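Local structure of E3 SUMO-protein ligase SIZ2 (Saccharomyces cerevisiae, 6U75) at residues K20-K31 / D120-S131; E70-C78 / V91-N102. The protein acts as a PIAS-family E3 ligase that promotes attachment of SUMO to target proteins, and binds zinc and double-stranded DNA. All coordinates share one frame; numbering follows the deposited sequence.

Contact 1 of 2, residues K20-K31 / D120-S131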
# COMPACT_ATOMS: atom_id res chain seq x y z
N LYS A 20 15.73 11.63 15.80
CA LYS A 20 16.01 12.49 14.66
C LYS A 20 17.35 12.09 14.06
O LYS A 20 18.35 11.98 14.78
CB LYS A 20 16.02 13.96 15.06
CG LYS A 20 14.64 14.57 15.25
CD LYS A 20 13.83 14.55 13.96
CE LYS A 20 12.85 15.71 13.90
NZ LYS A 20 13.54 17.01 13.68
N LEU A 21 17.37 11.87 12.75
CA LEU A 21 18.58 11.57 12.00
C LEU A 21 19.00 12.82 11.25
O LEU A 21 18.25 13.32 10.40
CB LEU A 21 18.36 10.41 11.04
CG LEU A 21 18.89 9.04 11.47
CD1 LEU A 21 18.52 7.99 10.44
CD2 LEU A 21 20.39 9.09 11.67
N LYS A 22 20.18 13.34 11.57
CA LYS A 22 20.68 14.56 10.97
C LYS A 22 21.56 14.25 9.76
O LYS A 22 22.04 13.12 9.57
CB LYS A 22 21.47 15.38 11.99
CG LYS A 22 22.68 14.67 12.57
CD LYS A 22 23.42 15.58 13.54
CE LYS A 22 24.68 14.93 14.09
NZ LYS A 22 25.44 15.86 14.97
N GLN A 23 21.76 15.27 8.92
CA GLN A 23 22.56 15.10 7.72
C GLN A 23 23.98 14.67 8.07
O GLN A 23 24.55 15.12 9.07
CB GLN A 23 22.59 16.40 6.91
CG GLN A 23 21.38 16.60 6.02
CD GLN A 23 21.48 17.85 5.18
OE1 GLN A 23 20.61 18.72 5.22
NE2 GLN A 23 22.54 17.95 4.39
N SER A 24 24.55 13.80 7.24
CA SER A 24 25.90 13.30 7.41
C SER A 24 26.62 13.36 6.08
O SER A 24 26.06 12.96 5.05
CB SER A 24 25.90 11.87 7.95
OG SER A 24 27.21 11.33 8.00
N ALA A 25 27.86 13.86 6.09
CA ALA A 25 28.65 13.89 4.87
C ALA A 25 28.92 12.48 4.35
O ALA A 25 28.74 12.20 3.16
CB ALA A 25 29.97 14.62 5.12
N GLY A 26 29.34 11.58 5.24
CA GLY A 26 29.66 10.23 4.84
C GLY A 26 29.30 9.18 5.87
O GLY A 26 28.33 9.34 6.62
N ARG A 27 30.08 8.10 5.90
CA ARG A 27 29.86 6.94 6.77
C ARG A 27 29.28 7.32 8.12
O ARG A 27 29.62 8.38 8.67
CB ARG A 27 31.18 6.20 6.98
CG ARG A 27 31.09 4.70 6.78
CD ARG A 27 32.22 3.97 7.49
NE ARG A 27 33.55 4.40 7.02
CZ ARG A 27 34.29 5.34 7.59
NH1 ARG A 27 35.48 5.64 7.08
NH2 ARG A 27 33.86 5.99 8.67
N GLY A 28 28.42 6.47 8.68
CA GLY A 28 27.90 6.73 10.01
C GLY A 28 26.95 5.64 10.46
O GLY A 28 26.49 4.81 9.67
N CYS A 29 26.66 5.67 11.76
CA CYS A 29 25.74 4.74 12.39
C CYS A 29 25.02 5.45 13.52
O CYS A 29 25.65 6.14 14.32
CB CYS A 29 26.48 3.51 12.93
SG CYS A 29 25.45 2.43 13.95
N THR A 30 23.70 5.28 13.59
CA THR A 30 22.87 5.89 14.62
C THR A 30 22.25 4.79 15.48
O THR A 30 21.71 3.81 14.94
CB THR A 30 21.79 6.77 14.01
OG1 THR A 30 22.39 7.88 13.34
CG2 THR A 30 20.85 7.29 15.10
N LYS A 31 22.31 4.96 16.79
CA LYS A 31 21.85 3.96 17.74
C LYS A 31 20.64 4.46 18.50
O LYS A 31 20.51 5.66 18.78
CB LYS A 31 22.97 3.59 18.72
CG LYS A 31 24.18 2.96 18.06
CD LYS A 31 25.35 2.85 19.03
CE LYS A 31 26.19 1.62 18.75
NZ LYS A 31 27.36 1.52 19.66
N ASP A 120 20.17 -0.34 15.71
CA ASP A 120 21.24 0.35 15.01
C ASP A 120 20.85 0.57 13.56
O ASP A 120 20.20 -0.28 12.94
CB ASP A 120 22.55 -0.46 15.08
CG ASP A 120 22.85 -0.95 16.48
OD1 ASP A 120 22.48 -2.09 16.81
OD2 ASP A 120 23.46 -0.19 17.26
N LEU A 121 21.23 1.72 13.02
CA LEU A 121 20.95 2.09 11.64
C LEU A 121 22.25 2.58 11.02
O LEU A 121 22.74 3.66 11.37
CB LEU A 121 19.86 3.17 11.58
CG LEU A 121 19.54 3.78 10.22
CD1 LEU A 121 19.58 2.74 9.11
CD2 LEU A 121 18.18 4.45 10.28
N HIS A 122 22.81 1.77 10.13
CA HIS A 122 24.07 2.06 9.47
C HIS A 122 23.82 2.65 8.09
O HIS A 122 22.94 2.19 7.36
CB HIS A 122 24.93 0.80 9.34
CG HIS A 122 25.31 0.20 10.66
ND1 HIS A 122 24.48 -0.64 11.37
CD2 HIS A 122 26.44 0.32 11.39
CE1 HIS A 122 25.08 -1.01 12.48
NE2 HIS A 122 26.27 -0.44 12.52
N TYR A 123 24.60 3.67 7.75
CA TYR A 123 24.41 4.41 6.51
C TYR A 123 25.76 4.90 6.01
O TYR A 123 26.72 5.04 6.78
CB TYR A 123 23.46 5.59 6.70
CG TYR A 123 23.88 6.49 7.84
CD1 TYR A 123 24.78 7.53 7.63
CD2 TYR A 123 23.40 6.29 9.12
CE1 TYR A 123 25.18 8.35 8.66
CE2 TYR A 123 23.79 7.11 10.17
CZ TYR A 123 24.68 8.14 9.93
OH TYR A 123 25.07 8.96 10.96
N LEU A 124 25.82 5.19 4.71
CA LEU A 124 27.00 5.77 4.10
C LEU A 124 26.92 7.29 3.98
O LEU A 124 27.95 7.93 3.73
CB LEU A 124 27.23 5.18 2.70
CG LEU A 124 27.26 3.65 2.63
CD1 LEU A 124 27.48 3.18 1.20
CD2 LEU A 124 28.34 3.11 3.55
N ASN A 125 25.74 7.86 4.15
CA ASN A 125 25.53 9.30 4.03
C ASN A 125 24.06 9.57 4.34
O ASN A 125 23.23 8.66 4.33
CB ASN A 125 25.88 9.81 2.64
CG ASN A 125 25.04 9.16 1.55
OD1 ASN A 125 25.33 8.05 1.11
ND2 ASN A 125 23.99 9.85 1.13
N ILE A 126 23.76 10.84 4.61
CA ILE A 126 22.39 11.28 4.86
C ILE A 126 22.25 12.68 4.27
O ILE A 126 22.85 13.63 4.79
CB ILE A 126 22.03 11.27 6.35
CG1 ILE A 126 22.20 9.86 6.92
CG2 ILE A 126 20.59 11.75 6.56
CD1 ILE A 126 21.72 9.69 8.34
N ASP A 127 21.47 12.80 3.20
CA ASP A 127 21.27 14.08 2.53
C ASP A 127 20.16 14.91 3.16
O ASP A 127 20.18 16.14 3.05
CB ASP A 127 20.95 13.85 1.05
CG ASP A 127 22.05 13.11 0.32
OD1 ASP A 127 23.00 12.63 0.99
OD2 ASP A 127 21.98 13.00 -0.92
N LYS A 128 19.19 14.27 3.81
CA LYS A 128 18.06 14.95 4.41
C LYS A 128 17.82 14.39 5.81
O LYS A 128 18.17 13.24 6.10
CB LYS A 128 16.80 14.80 3.56
CG LYS A 128 16.80 15.64 2.30
CD LYS A 128 15.65 15.27 1.36
CE LYS A 128 14.29 15.57 1.97
NZ LYS A 128 13.18 15.21 1.04
N GLU A 129 17.23 15.21 6.67
CA GLU A 129 16.94 14.78 8.03
C GLU A 129 15.72 13.86 8.04
O GLU A 129 14.79 14.02 7.25
CB GLU A 129 16.69 15.99 8.93
CG GLU A 129 17.88 16.92 9.05
CD GLU A 129 17.61 18.11 9.95
OE1 GLU A 129 18.17 19.20 9.68
OE2 GLU A 129 16.84 17.96 10.92
N TYR A 130 15.75 12.89 8.95
CA TYR A 130 14.69 11.89 9.04
C TYR A 130 14.14 11.83 10.45
O TYR A 130 14.84 12.12 11.43
CB TYR A 130 15.20 10.50 8.63
CG TYR A 130 15.55 10.37 7.16
CD1 TYR A 130 16.83 10.66 6.70
CD2 TYR A 130 14.60 9.96 6.24
CE1 TYR A 130 17.15 10.54 5.36
CE2 TYR A 130 14.91 9.84 4.90
CZ TYR A 130 16.18 10.13 4.47
OH TYR A 130 16.50 10.01 3.13
N SER A 131 12.87 11.46 10.55
CA SER A 131 12.21 11.17 11.82
C SER A 131 11.95 9.67 11.89
O SER A 131 11.39 9.08 10.96
CB SER A 131 10.89 11.94 11.95
OG SER A 131 11.12 13.33 12.05

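Contact 2 of 2, residues E70-C78 / V91-N102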
# COMPACT_ATOMS: atom_id res chain seq x y z
N GLU A 70 4.15 12.07 8.45
CA GLU A 70 5.19 11.97 7.44
C GLU A 70 4.98 10.75 6.56
O GLU A 70 4.69 9.65 7.05
CB GLU A 70 6.58 11.90 8.08
CG GLU A 70 6.75 12.72 9.36
CD GLU A 70 6.41 11.93 10.61
OE1 GLU A 70 5.50 11.07 10.54
OE2 GLU A 70 7.05 12.16 11.65
N ALA A 71 5.12 10.94 5.25
CA ALA A 71 5.12 9.80 4.33
C ALA A 71 6.33 8.92 4.60
O ALA A 71 7.41 9.41 4.94
CB ALA A 71 5.12 10.29 2.88
N ILE A 72 6.15 7.61 4.46
CA ILE A 72 7.19 6.66 4.83
C ILE A 72 8.38 6.85 3.88
O ILE A 72 8.27 6.57 2.68
CB ILE A 72 6.68 5.22 4.81
CG1 ILE A 72 5.68 5.01 5.95
CG2 ILE A 72 7.86 4.24 4.93
CD1 ILE A 72 5.12 3.61 6.05
N ASP A 73 9.50 7.30 4.42
CA ASP A 73 10.73 7.47 3.66
C ASP A 73 11.90 7.07 4.54
O ASP A 73 12.19 7.74 5.54
CB ASP A 73 10.89 8.90 3.16
CG ASP A 73 10.10 9.17 1.90
OD1 ASP A 73 10.27 8.41 0.92
OD2 ASP A 73 9.30 10.14 1.88
N PHE A 74 12.56 5.97 4.19
CA PHE A 74 13.79 5.56 4.85
C PHE A 74 14.99 6.11 4.09
O PHE A 74 14.93 6.32 2.87
CB PHE A 74 13.89 4.04 4.90
CG PHE A 74 13.15 3.42 6.06
CD1 PHE A 74 11.80 3.12 5.96
CD2 PHE A 74 13.82 3.12 7.24
CE1 PHE A 74 11.13 2.55 7.02
CE2 PHE A 74 13.15 2.55 8.30
CZ PHE A 74 11.80 2.26 8.19
N PRO A 75 16.11 6.36 4.77
CA PRO A 75 17.33 6.73 4.05
C PRO A 75 17.86 5.55 3.25
O PRO A 75 18.03 4.46 3.78
CB PRO A 75 18.30 7.14 5.17
CG PRO A 75 17.81 6.41 6.38
CD PRO A 75 16.32 6.32 6.23
N TYR A 76 18.11 5.78 1.96
CA TYR A 76 18.66 4.74 1.11
C TYR A 76 20.08 5.08 0.71
O TYR A 76 20.32 6.19 0.20
CB TYR A 76 17.81 4.55 -0.15
CG TYR A 76 18.33 3.45 -1.04
CD1 TYR A 76 18.05 2.11 -0.77
CD2 TYR A 76 19.12 3.73 -2.15
CE1 TYR A 76 18.52 1.10 -1.58
CE2 TYR A 76 19.60 2.72 -2.97
CZ TYR A 76 19.30 1.41 -2.67
OH TYR A 76 19.78 0.40 -3.48
N PRO A 77 21.06 4.18 0.92
CA PRO A 77 20.92 2.85 1.52
C PRO A 77 20.84 2.90 3.04
O PRO A 77 21.25 3.89 3.65
CB PRO A 77 22.20 2.15 1.08
CG PRO A 77 23.19 3.25 1.02
CD PRO A 77 22.44 4.43 0.48
N CYS A 78 20.34 1.83 3.64
CA CYS A 78 20.24 1.72 5.09
C CYS A 78 20.39 0.26 5.49
O CYS A 78 19.90 -0.63 4.80
CB CYS A 78 18.91 2.26 5.61
SG CYS A 78 17.46 1.61 4.76
N VAL A 91 12.35 -2.04 3.32
CA VAL A 91 11.86 -0.87 4.04
C VAL A 91 11.53 0.26 3.07
O VAL A 91 10.53 0.97 3.24
CB VAL A 91 12.88 -0.42 5.11
CG1 VAL A 91 12.87 -1.39 6.28
CG2 VAL A 91 14.28 -0.30 4.52
N LYS A 92 12.36 0.46 2.05
CA LYS A 92 12.18 1.55 1.09
C LYS A 92 12.13 0.96 -0.31
O LYS A 92 13.16 0.79 -0.96
CB LYS A 92 13.28 2.60 1.23
CG LYS A 92 12.76 4.03 1.29
CD LYS A 92 11.91 4.38 0.07
CE LYS A 92 11.47 5.83 0.10
NZ LYS A 92 10.34 6.09 -0.83
N GLY A 93 10.92 0.65 -0.77
CA GLY A 93 10.73 0.20 -2.13
C GLY A 93 10.58 1.35 -3.11
O GLY A 93 10.25 2.47 -2.73
N LEU A 94 10.84 1.06 -4.38
CA LEU A 94 10.81 2.06 -5.44
C LEU A 94 11.71 3.24 -5.08
O LEU A 94 11.26 4.33 -4.70
CB LEU A 94 9.37 2.51 -5.71
CG LEU A 94 9.01 2.75 -7.18
CD1 LEU A 94 8.91 1.42 -7.93
CD2 LEU A 94 7.72 3.54 -7.31
N LYS A 95 13.02 2.99 -5.20
CA LYS A 95 14.01 3.99 -4.81
C LYS A 95 13.81 5.30 -5.55
O LYS A 95 14.19 6.37 -5.04
CB LYS A 95 15.42 3.45 -5.07
CG LYS A 95 15.70 2.09 -4.44
CD LYS A 95 16.52 1.23 -5.39
CE LYS A 95 16.66 -0.19 -4.87
NZ LYS A 95 17.28 -1.09 -5.89
N LYS A 96 13.22 5.25 -6.75
CA LYS A 96 13.06 6.45 -7.56
C LYS A 96 11.96 7.37 -7.06
O LYS A 96 11.97 8.56 -7.38
CB LYS A 96 12.76 6.06 -9.01
CG LYS A 96 13.90 5.36 -9.72
CD LYS A 96 15.06 6.31 -9.99
CE LYS A 96 16.01 5.75 -11.02
NZ LYS A 96 15.37 5.60 -12.36
N GLN A 97 11.00 6.85 -6.29
CA GLN A 97 9.86 7.62 -5.82
C GLN A 97 9.92 7.80 -4.31
O GLN A 97 10.39 6.92 -3.59
CB GLN A 97 8.55 6.94 -6.22
CG GLN A 97 7.31 7.79 -5.97
CD GLN A 97 6.04 7.12 -6.48
OE1 GLN A 97 6.10 6.21 -7.31
NE2 GLN A 97 4.90 7.57 -5.98
N ASN A 98 9.43 8.94 -3.85
CA ASN A 98 9.39 9.27 -2.43
C ASN A 98 8.01 8.95 -1.86
O ASN A 98 6.99 9.17 -2.52
CB ASN A 98 9.71 10.75 -2.21
CG ASN A 98 11.11 11.11 -2.67
OD1 ASN A 98 12.06 10.36 -2.48
ND2 ASN A 98 11.24 12.28 -3.28
N GLY A 99 8.00 8.42 -0.64
CA GLY A 99 6.76 8.03 0.00
C GLY A 99 6.30 6.63 -0.31
O GLY A 99 5.20 6.25 0.12
N THR A 100 7.09 5.85 -1.04
CA THR A 100 6.73 4.48 -1.42
C THR A 100 7.45 3.44 -0.56
O THR A 100 7.72 2.33 -1.03
CB THR A 100 7.04 4.25 -2.90
OG1 THR A 100 8.46 4.26 -3.10
CG2 THR A 100 6.40 5.33 -3.75
N GLY A 101 7.79 3.79 0.67
CA GLY A 101 8.45 2.87 1.57
C GLY A 101 7.46 2.15 2.47
O GLY A 101 6.33 2.59 2.67
N ASN A 102 7.90 1.02 3.00
CA ASN A 102 7.14 0.24 3.95
C ASN A 102 7.78 0.29 5.33
O ASN A 102 8.97 0.59 5.46
CB ASN A 102 7.04 -1.23 3.51
CG ASN A 102 6.02 -1.43 2.41
OD1 ASN A 102 5.17 -0.58 2.16
ND2 ASN A 102 6.09 -2.58 1.75

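Contact 1 of 2, residues K20-K31 / D120-S131
Leu21, Tyr123 and Ile126 meet on the inner side of this contact, where two connecting loops of the PINIT domain run together between two antiparallel ladders. The Leu21 methyl carbons divide the work: CD1 lies 3.6 Å from Leu121 CD2, and CD2 packs against Ile126 CD1, the two side chains crossing at about a right angle. The Tyr123 ring is sandwiched. Ile126 CD1 sits over the centre of one face, and the Gly28 backbone covers the opposite one, with Gly28 CA 3.8 Å from the ring centroid in a CH-pi contact. That position follows from chi1 of 53°, which places CG between the backbone N and the carbonyl carbon and turns the ring back over the neighbouring strand. Backbone bonds tie both ends, Leu21 with Tyr130 and Thr30 with Leu121, while Ser24 and Ile126 form a single bridge between them.

The outer rim is looser and opens to solvent, with Lys20 and Lys31 exposed. Cys29 SG rests over one face of the His122 imidazole, 3.6 Å from the ring centroid and toward the ring's rim. Lys31 lies alongside Asp120, pointing the same way, but the charged ends stay apart: Lys31 NZ is 4.9 Å from Asp120 OD2. At the other ladder, Lys20 and Glu129 are likewise near each other without forming a salt bridge.

Strand 28-34 is an outermost strand of a four-stranded sheet; strand 117-123 separates it from 79-82, to which Asp120 and His122 are bonded through Val81 and Glu79. The other ladder, strand 12-21 with 130-139, belongs to the second antiparallel sheet.

Contact 2 of 2, residues E70-C78 / V91-N102
Asp73 and Lys92 form the salt bridge that pins together two irregular loops of the PINIT domain, 70-78 and 91-102, the second of which includes a type I beta turn from Leu94 to Gln97. Among the polar contacts, Asp73 OD1 is gripped twice. Gly99 N lies 2.8 Å from Asp73 OD1, on the syn side but tilted 24° out of the carboxylate plane, and Lys92 NZ meets the same Asp73 OD1 at 2.9 Å, a weak hydrogen bond within the salt bridge. The Gly99 bond is fairly straight, with an N-H...O angle of 166°. The same ammonium group also donates to Gln97 O, in the carbonyl plane and on a lone pair, so Lys92 links the carboxylate to the backbone of its own loop. A further, weak bond runs from Gly101 N to Ile72 O.

Two CH-pi contacts lie farther along. Val91 CB stands over the centre of one Phe74 face, 3.9 Å from the centroid. Tyr76, with CG trans to its backbone N (chi1 -179°), extends its ring along the Lys95 chain, which crosses it obliquely with CG over the ring centre.

Van der Waals packing completes the contact. Ile72 turns CG2 onto the Gly101 carbonyl, and Phe74 and Val91 also meet Leu80 of strand 79-82. Phe55 and Ser56, on strand 50-58, back the 70-78 loop. At the far end of that loop, Cys78 SG lies 3.7 Å from Val91 CG2.

Overall arrangement
Both contacts lie in the PINIT domain, on the same side of the chain's centre and away from the zinc site of the SP-RING finger, with their own centres about 14 Å apart. Along the chain the order is 20-31, 70-78, 91-102, 120-131, so contact 2 falls wholly between the two halves of contact 1. The two join directly: the Tyr130 ring packs on the 73-75 backbone, with Tyr130 CD2 3.3 Å from Asp73 O, and Leu121 CD1 meets Cys78 CB. Contact 1 bridges the domain's two antiparallel sheets, whereas in contact 2 loop 91-102 also touches Pro222, Thr223 and Gln225 of the predicted SP-RING-type finger, so the PINIT domain meets that finger there.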